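Local coordinates for protein ATP phosphoribosyltransferase regulatory subunit (Bacillus halodurans, PDB 3OD1) that is probably required for the first step of histidine biosynthesis, and may let histidine feed back on ATP phosphoribosyltransferase, at residues M34-I46 with A101-Y113. Numbering follows the deposited sequence.
Sequences MTEEINLWGYDMI and AYPLRLAYQSNVY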
HETATM    1  N   MSE B  34     -11.124  -1.204 -10.211  1.00 31.06           N
HETATM    2  CA  MSE B  34     -12.005  -1.775  -9.203  1.00 29.59           C
HETATM    3  C   MSE B  34     -12.367  -0.789  -8.105  1.00 32.91           C
HETATM    4  O   MSE B  34     -13.527  -0.720  -7.690  1.00 39.09           O
HETATM    5  CB  MSE B  34     -11.428  -3.068  -8.613  1.00 32.59           C
HETATM    6  CG  MSE B  34     -11.238  -4.164  -9.658  1.00 39.24           C
HETATM    7 SE   MSE B  34     -10.799  -5.866  -8.869  0.65 43.81          SE
HETATM    8  CE  MSE B  34     -12.477  -6.183  -7.911  1.00 57.65           C
ATOM      9  N   THR B  35     -11.382  -0.034  -7.627  1.00 30.48           N
ATOM     10  CA  THR B  35     -11.616   0.914  -6.545  1.00 29.96           C
ATOM     11  C   THR B  35     -12.521   2.062  -7.001  1.00 36.24           C
ATOM     12  O   THR B  35     -13.305   2.590  -6.216  1.00 32.21           O
ATOM     13  CB  THR B  35     -10.294   1.455  -5.949  1.00 35.70           C
ATOM     14  OG1 THR B  35      -9.465   1.960  -6.995  1.00 39.80           O
ATOM     15  CG2 THR B  35      -9.544   0.345  -5.223  1.00 40.28           C
ATOM     16  N   GLU B  36     -12.430   2.421  -8.277  1.00 34.97           N
ATOM     17  CA  GLU B  36     -13.328   3.423  -8.843  1.00 37.89           C
ATOM     18  C   GLU B  36     -14.786   2.956  -8.835  1.00 35.68           C
ATOM     19  O   GLU B  36     -15.678   3.732  -8.518  1.00 33.43           O
ATOM     20  CB  GLU B  36     -12.928   3.771 -10.271  1.00 38.72           C
ATOM     21  CG  GLU B  36     -12.355   5.168 -10.410  1.00 61.51           C
ATOM     22  CD  GLU B  36     -11.775   5.428 -11.787  1.00 72.98           C
ATOM     23  OE1 GLU B  36     -12.543   5.401 -12.777  1.00 70.40           O
ATOM     24  OE2 GLU B  36     -10.547   5.658 -11.874  1.00 78.35           O
ATOM     25  N   GLU B  37     -15.027   1.710  -9.234  1.00 31.49           N
ATOM     26  CA  GLU B  37     -16.387   1.153  -9.200  1.00 36.09           C
ATOM     27  C   GLU B  37     -16.889   1.094  -7.759  1.00 35.63           C
ATOM     28  O   GLU B  37     -18.001   1.527  -7.446  1.00 37.99           O
ATOM     29  CB  GLU B  37     -16.433  -0.255  -9.807  1.00 36.20           C
ATOM     30  CG  GLU B  37     -17.847  -0.839  -9.927  1.00 35.35           C
ATOM     31  CD  GLU B  37     -18.692  -0.093 -10.949  1.00 42.56           C
ATOM     32  OE1 GLU B  37     -18.098   0.599 -11.788  1.00 40.78           O
ATOM     33  OE2 GLU B  37     -19.942  -0.195 -10.923  1.00 43.74           O
ATOM     34  N   ILE B  38     -16.048   0.571  -6.878  1.00 34.07           N
ATOM     35  CA  ILE B  38     -16.391   0.482  -5.464  1.00 36.85           C
ATOM     36  C   ILE B  38     -16.811   1.838  -4.887  1.00 38.06           C
ATOM     37  O   ILE B  38     -17.766   1.932  -4.101  1.00 32.35           O
ATOM     38  CB  ILE B  38     -15.233  -0.149  -4.678  1.00 35.20           C
ATOM     39  CG1 ILE B  38     -15.114  -1.644  -5.041  1.00 31.99           C
ATOM     40  CG2 ILE B  38     -15.409   0.061  -3.175  1.00 30.67           C
ATOM     41  CD1 ILE B  38     -13.797  -2.276  -4.587  1.00 33.90           C
ATOM     42  N   ASN B  39     -16.126   2.897  -5.300  1.00 35.43           N
ATOM     43  CA  ASN B  39     -16.439   4.228  -4.785  1.00 32.99           C
ATOM     44  C   ASN B  39     -17.775   4.755  -5.290  1.00 33.25           C
ATOM     45  O   ASN B  39     -18.488   5.481  -4.577  1.00 34.17           O
ATOM     46  CB  ASN B  39     -15.329   5.215  -5.132  1.00 41.75           C
ATOM     47  CG  ASN B  39     -14.832   5.956  -3.918  1.00 60.94           C
ATOM     48  OD1 ASN B  39     -14.916   7.182  -3.856  1.00 76.25           O
ATOM     49  ND2 ASN B  39     -14.334   5.213  -2.922  1.00 56.23           N
ATOM     50  N   LEU B  40     -18.095   4.396  -6.524  1.00 34.41           N
ATOM     51  CA  LEU B  40     -19.392   4.716  -7.118  1.00 37.92           C
ATOM     52  C   LEU B  40     -20.582   4.061  -6.400  1.00 32.88           C
ATOM     53  O   LEU B  40     -21.724   4.477  -6.587  1.00 35.47           O
ATOM     54  CB  LEU B  40     -19.401   4.332  -8.594  1.00 37.72           C
ATOM     55  CG  LEU B  40     -18.489   5.212  -9.469  1.00 41.81           C
ATOM     56  CD1 LEU B  40     -18.480   4.706 -10.911  1.00 44.82           C
ATOM     57  CD2 LEU B  40     -18.949   6.656  -9.426  1.00 38.38           C
ATOM     58  N   TRP B  41     -20.322   3.032  -5.599  1.00 35.51           N
ATOM     59  CA  TRP B  41     -21.400   2.352  -4.860  1.00 33.05           C
ATOM     60  C   TRP B  41     -21.474   2.790  -3.401  1.00 34.28           C
ATOM     61  O   TRP B  41     -22.167   2.169  -2.592  1.00 33.90           O
ATOM     62  CB  TRP B  41     -21.228   0.831  -4.924  1.00 30.39           C
ATOM     63  CG  TRP B  41     -21.431   0.249  -6.274  1.00 35.82           C
ATOM     64  CD1 TRP B  41     -20.812   0.627  -7.432  1.00 32.17           C
ATOM     65  CD2 TRP B  41     -22.303  -0.840  -6.620  1.00 39.22           C
ATOM     66  NE1 TRP B  41     -21.250  -0.153  -8.477  1.00 31.41           N
ATOM     67  CE2 TRP B  41     -22.156  -1.066  -8.004  1.00 33.68           C
ATOM     68  CE3 TRP B  41     -23.191  -1.646  -5.892  1.00 36.24           C
ATOM     69  CZ2 TRP B  41     -22.865  -2.067  -8.679  1.00 31.25           C
ATOM     70  CZ3 TRP B  41     -23.899  -2.627  -6.563  1.00 35.89           C
ATOM     71  CH2 TRP B  41     -23.734  -2.828  -7.944  1.00 37.67           C
ATOM     72  N   GLY B  42     -20.727   3.830  -3.054  1.00 33.73           N
ATOM     73  CA  GLY B  42     -20.819   4.435  -1.740  1.00 34.91           C
ATOM     74  C   GLY B  42     -19.919   3.875  -0.659  1.00 30.85           C
ATOM     75  O   GLY B  42     -20.104   4.182   0.519  1.00 37.71           O
ATOM     76  N   TYR B  43     -18.941   3.055  -1.036  1.00 33.94           N
ATOM     77  CA  TYR B  43     -18.026   2.478  -0.045  1.00 30.13           C
ATOM     78  C   TYR B  43     -16.886   3.454   0.220  1.00 33.17           C
ATOM     79  O   TYR B  43     -16.456   4.175  -0.687  1.00 37.34           O
ATOM     80  CB  TYR B  43     -17.510   1.101  -0.502  1.00 30.84           C
ATOM     81  CG  TYR B  43     -18.583   0.034  -0.448  1.00 28.57           C
ATOM     82  CD1 TYR B  43     -18.576  -0.934   0.553  1.00 30.77           C
ATOM     83  CD2 TYR B  43     -19.617   0.012  -1.377  1.00 30.48           C
ATOM     84  CE1 TYR B  43     -19.565  -1.900   0.626  1.00 36.06           C
ATOM     85  CE2 TYR B  43     -20.631  -0.948  -1.306  1.00 33.15           C
ATOM     86  CZ  TYR B  43     -20.594  -1.897  -0.301  1.00 33.51           C
ATOM     87  OH  TYR B  43     -21.569  -2.857  -0.234  1.00 33.45           O
ATOM     88  N   ASP B  44     -16.430   3.520   1.466  1.00 27.44           N
ATOM     89  CA  ASP B  44     -15.305   4.400   1.820  1.00 29.64           C
ATOM     90  C   ASP B  44     -14.078   3.556   2.123  1.00 32.06           C
ATOM     91  O   ASP B  44     -14.119   2.672   2.987  1.00 31.26           O
ATOM     92  CB  ASP B  44     -15.601   5.225   3.073  1.00 37.23           C
ATOM     93  CG  ASP B  44     -16.694   6.262   2.870  1.00 41.39           C
ATOM     94  OD1 ASP B  44     -16.748   6.921   1.816  1.00 42.88           O
ATOM     95  OD2 ASP B  44     -17.480   6.442   3.804  1.00 43.40           O
HETATM   96  N   MSE B  45     -12.985   3.837   1.424  1.00 30.71           N
HETATM   97  CA  MSE B  45     -11.698   3.203   1.716  1.00 31.99           C
HETATM   98  C   MSE B  45     -11.184   3.571   3.100  1.00 29.21           C
HETATM   99  O   MSE B  45     -11.295   4.719   3.531  1.00 31.98           O
HETATM  100  CB  MSE B  45     -10.675   3.623   0.651  1.00 28.24           C
HETATM  101  CG  MSE B  45     -11.088   3.179  -0.728  1.00 40.93           C
HETATM  102 SE   MSE B  45     -10.441   1.377  -1.025  0.55 50.88          SE
HETATM  103  CE  MSE B  45      -8.554   1.898  -0.967  1.00 23.83           C
ATOM    104  N   ILE B  46     -10.624   2.591   3.803  1.00 28.72           N
ATOM    105  CA  ILE B  46      -9.906   2.860   5.042  1.00 29.19           C
ATOM    106  C   ILE B  46      -8.559   2.154   5.005  1.00 35.92           C
ATOM    107  O   ILE B  46      -8.265   1.417   4.047  1.00 32.37           O
ATOM    108  CB  ILE B  46     -10.710   2.432   6.304  1.00 29.64           C
ATOM    109  CG1 ILE B  46     -11.310   1.032   6.133  1.00 29.85           C
ATOM    110  CG2 ILE B  46     -11.794   3.458   6.606  1.00 34.76           C
ATOM    111  CD1 ILE B  46     -10.280  -0.105   6.276  1.00 28.63           C
ATOM    112  N   ALA B 101     -23.510   5.251  12.657  1.00 51.64           N
ATOM    113  CA  ALA B 101     -24.639   4.327  12.656  1.00 54.12           C
ATOM    114  C   ALA B 101     -24.603   3.360  11.478  1.00 54.52           C
ATOM    115  O   ALA B 101     -24.148   3.709  10.383  1.00 42.26           O
ATOM    116  CB  ALA B 101     -25.965   5.097  12.669  1.00 51.23           C
ATOM    117  N   TYR B 102     -25.087   2.141  11.713  1.00 55.82           N
ATOM    118  CA  TYR B 102     -25.192   1.144  10.654  1.00 50.27           C
ATOM    119  C   TYR B 102     -26.261   1.591   9.661  1.00 48.02           C
ATOM    120  O   TYR B 102     -27.158   2.348  10.027  1.00 47.22           O
ATOM    121  CB  TYR B 102     -25.544  -0.230  11.231  1.00 46.31           C
ATOM    122  CG  TYR B 102     -24.423  -0.907  11.999  1.00 48.43           C
ATOM    123  CD1 TYR B 102     -24.702  -1.715  13.098  1.00 48.04           C
ATOM    124  CD2 TYR B 102     -23.084  -0.745  11.626  1.00 46.63           C
ATOM    125  CE1 TYR B 102     -23.691  -2.349  13.812  1.00 46.07           C
ATOM    126  CE2 TYR B 102     -22.054  -1.379  12.343  1.00 42.83           C
ATOM    127  CZ  TYR B 102     -22.372  -2.182  13.436  1.00 48.52           C
ATOM    128  OH  TYR B 102     -21.380  -2.823  14.157  1.00 44.88           O
ATOM    129  N   PRO B 103     -26.165   1.132   8.399  1.00 41.91           N
ATOM    130  CA  PRO B 103     -25.100   0.256   7.899  1.00 40.08           C
ATOM    131  C   PRO B 103     -23.848   1.017   7.462  1.00 38.35           C
ATOM    132  O   PRO B 103     -23.924   2.163   7.007  1.00 36.86           O
ATOM    133  CB  PRO B 103     -25.738  -0.409   6.670  1.00 39.34           C
ATOM    134  CG  PRO B 103     -27.152   0.093   6.601  1.00 43.68           C
ATOM    135  CD  PRO B 103     -27.185   1.366   7.368  1.00 45.97           C
ATOM    136  N   LEU B 104     -22.703   0.360   7.585  1.00 38.07           N
ATOM    137  CA  LEU B 104     -21.441   0.919   7.132  1.00 37.03           C
ATOM    138  C   LEU B 104     -20.935   0.177   5.905  1.00 34.40           C
ATOM    139  O   LEU B 104     -21.025  -1.057   5.818  1.00 33.25           O
ATOM    140  CB  LEU B 104     -20.408   0.835   8.246  1.00 40.26           C
ATOM    141  CG  LEU B 104     -20.629   1.842   9.369  1.00 47.47           C
ATOM    142  CD1 LEU B 104     -19.906   1.398  10.631  1.00 42.26           C
ATOM    143  CD2 LEU B 104     -20.162   3.220   8.907  1.00 49.18           C
ATOM    144  N   ARG B 105     -20.421   0.946   4.955  1.00 32.91           N
ATOM    145  CA  ARG B 105     -19.875   0.411   3.719  1.00 32.85           C
ATOM    146  C   ARG B 105     -18.424   0.856   3.622  1.00 37.50           C
ATOM    147  O   ARG B 105     -18.123   2.033   3.379  1.00 34.70           O
ATOM    148  CB  ARG B 105     -20.680   0.907   2.520  1.00 34.49           C
ATOM    149  CG  ARG B 105     -22.038   0.212   2.376  1.00 36.54           C
ATOM    150  CD  ARG B 105     -22.895   0.854   1.325  1.00 31.55           C
ATOM    151  NE  ARG B 105     -24.057   0.027   1.044  1.00 30.44           N
ATOM    152  CZ  ARG B 105     -25.180   0.051   1.755  1.00 37.21           C
ATOM    153  NH1 ARG B 105     -25.294   0.866   2.799  1.00 31.83           N
ATOM    154  NH2 ARG B 105     -26.181  -0.756   1.431  1.00 34.31           N
ATOM    155  N   LEU B 106     -17.525  -0.092   3.841  1.00 32.15           N
ATOM    156  CA  LEU B 106     -16.112   0.207   3.922  1.00 31.32           C
ATOM    157  C   LEU B 106     -15.366  -0.661   2.928  1.00 34.02           C
ATOM    158  O   LEU B 106     -15.851  -1.734   2.543  1.00 29.13           O
ATOM    159  CB  LEU B 106     -15.614  -0.022   5.347  1.00 34.11           C
ATOM    160  CG  LEU B 106     -16.233   0.889   6.416  1.00 34.33           C
ATOM    161  CD1 LEU B 106     -15.955   0.367   7.808  1.00 32.57           C
ATOM    162  CD2 LEU B 106     -15.709   2.308   6.307  1.00 32.27           C
ATOM    163  N   ALA B 107     -14.193  -0.193   2.513  1.00 26.98           N
ATOM    164  CA  ALA B 107     -13.420  -0.857   1.464  1.00 28.61           C
ATOM    165  C   ALA B 107     -11.940  -0.783   1.789  1.00 32.69           C
ATOM    166  O   ALA B 107     -11.517   0.018   2.630  1.00 32.59           O
ATOM    167  CB  ALA B 107     -13.667  -0.207   0.075  1.00 28.28           C
ATOM    168  N   TYR B 108     -11.146  -1.623   1.132  1.00 33.19           N
ATOM    169  CA  TYR B 108      -9.709  -1.620   1.383  1.00 31.70           C
ATOM    170  C   TYR B 108      -8.959  -2.112   0.159  1.00 32.57           C
ATOM    171  O   TYR B 108      -9.525  -2.778  -0.698  1.00 30.29           O
ATOM    172  CB  TYR B 108      -9.378  -2.523   2.574  1.00 28.59           C
ATOM    173  CG  TYR B 108      -9.823  -3.954   2.353  1.00 31.91           C
ATOM    174  CD1 TYR B 108     -11.105  -4.360   2.697  1.00 27.72           C
ATOM    175  CD2 TYR B 108      -8.973  -4.888   1.764  1.00 29.82           C
ATOM    176  CE1 TYR B 108     -11.532  -5.680   2.489  1.00 30.55           C
ATOM    177  CE2 TYR B 108      -9.387  -6.207   1.543  1.00 31.55           C
ATOM    178  CZ  TYR B 108     -10.665  -6.599   1.913  1.00 34.74           C
ATOM    179  OH  TYR B 108     -11.080  -7.903   1.686  1.00 31.57           O
ATOM    180  N   GLN B 109      -7.681  -1.756   0.085  1.00 23.76           N
ATOM    181  CA  GLN B 109      -6.760  -2.365  -0.851  1.00 27.96           C
ATOM    182  C   GLN B 109      -5.463  -2.483  -0.055  1.00 34.39           C
ATOM    183  O   GLN B 109      -4.804  -1.482   0.240  1.00 30.64           O
ATOM    184  CB  GLN B 109      -6.580  -1.478  -2.086  1.00 28.88           C
ATOM    185  CG  GLN B 109      -5.622  -2.034  -3.107  1.00 29.56           C
ATOM    186  CD  GLN B 109      -5.422  -1.097  -4.300  1.00 42.38           C
ATOM    187  OE1 GLN B 109      -6.297  -0.291  -4.622  1.00 36.86           O
ATOM    188  NE2 GLN B 109      -4.271  -1.220  -4.971  1.00 35.10           N
ATOM    189  N   SER B 110      -5.119  -3.703   0.336  1.00 32.36           N
ATOM    190  CA  SER B 110      -4.078  -3.891   1.334  1.00 34.67           C
ATOM    191  C   SER B 110      -3.323  -5.187   1.150  1.00 29.89           C
ATOM    192  O   SER B 110      -3.883  -6.196   0.708  1.00 34.43           O
ATOM    193  CB  SER B 110      -4.695  -3.910   2.740  1.00 42.02           C
ATOM    194  OG  SER B 110      -5.466  -2.752   2.991  1.00 46.41           O
ATOM    195  N   ASN B 111      -2.055  -5.171   1.543  1.00 27.71           N
ATOM    196  CA  ASN B 111      -1.308  -6.416   1.668  1.00 27.36           C
ATOM    197  C   ASN B 111      -1.717  -7.154   2.931  1.00 29.86           C
ATOM    198  O   ASN B 111      -1.799  -6.567   4.016  1.00 32.77           O
ATOM    199  CB  ASN B 111       0.188  -6.145   1.710  1.00 25.52           C
ATOM    200  CG  ASN B 111       0.723  -5.623   0.394  1.00 37.29           C
ATOM    201  OD1 ASN B 111       0.072  -5.717  -0.641  1.00 39.29           O
ATOM    202  ND2 ASN B 111       1.923  -5.072   0.431  1.00 42.53           N
ATOM    203  N   VAL B 112      -1.966  -8.448   2.785  1.00 28.53           N
ATOM    204  CA  VAL B 112      -2.181  -9.321   3.932  1.00 24.02           C
ATOM    205  C   VAL B 112      -1.118 -10.412   3.918  1.00 32.01           C
ATOM    206  O   VAL B 112      -0.376 -10.561   2.935  1.00 32.20           O
ATOM    207  CB  VAL B 112      -3.611  -9.931   3.925  1.00 28.95           C
ATOM    208  CG1 VAL B 112      -4.644  -8.818   4.076  1.00 30.12           C
ATOM    209  CG2 VAL B 112      -3.851 -10.679   2.636  1.00 31.57           C
ATOM    210  N   TYR B 113      -1.038 -11.168   5.008  1.00 29.63           N
ATOM    211  CA  TYR B 113       0.146 -11.971   5.266  1.00 31.76           C
ATOM    212  C   TYR B 113      -0.216 -13.377   5.725  1.00 32.99           C
ATOM    213  O   TYR B 113      -1.237 -13.596   6.370  1.00 32.40           O
ATOM    214  CB  TYR B 113       1.047 -11.283   6.308  1.00 30.77           C
ATOM    215  CG  TYR B 113       1.450  -9.860   5.944  1.00 30.89           C
ATOM    216  CD1 TYR B 113       2.640  -9.596   5.273  1.00 29.96           C
ATOM    217  CD2 TYR B 113       0.625  -8.791   6.253  1.00 25.79           C
ATOM    218  CE1 TYR B 113       3.008  -8.295   4.937  1.00 27.40           C
ATOM    219  CE2 TYR B 113       0.975  -7.489   5.931  1.00 29.05           C
ATOM    220  CZ  TYR B 113       2.168  -7.247   5.272  1.00 30.54           C
ATOM    221  OH  TYR B 113       2.495  -5.955   4.932  1.00 30.03           O
TER
HETATM  222  O   HOH W   1      -6.840   0.018   2.067  1.00 32.52           O
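Backbone pairing joins Asp44 and Met45 to Leu106 and Ala107 in parallel register. Asp44 N donates to Arg105 O (3.0 Å) and Ala107 N to Asp44 O (2.9 Å), while Ile46 N reaches Ala107 O with an N-H...O angle of 159°. Beside Ile46, a water accepts from Gln109 N and donates to Ile46 O. Strand 44-45 is, within this chain, the outermost of the mixed, largely antiparallel class-II aminoacyl-tRNA synthetase sheet, paired to 104-113; helix 21-40, leading into it, packs over the face carrying Ala107. There Ala107 CB meets Ile38 CG2 (3.7 Å) and the selenium of selenomethionine Met45, whose chain turns sharply twice (chi2 -87°, chi3 -65°) to bring CE to Gln109 CB (4.1 Å). Arg105 CB makes a CH-pi contact over one face of the Tyr43 ring, 3.6 Å from its centroid, and the extended chain carries CG and CD across the ring toward CZ. Glu144 binds both polar ends, bridging to the guanidinium and accepting from Tyr43 OH. A leucine in place of Tyr43 would probably leave the arginine's methylenes without their aromatic platform and Glu144 without its hydroxyl partner. On the face carrying Leu106, its CD2 touches Ile46 CG2 (4.1 Å).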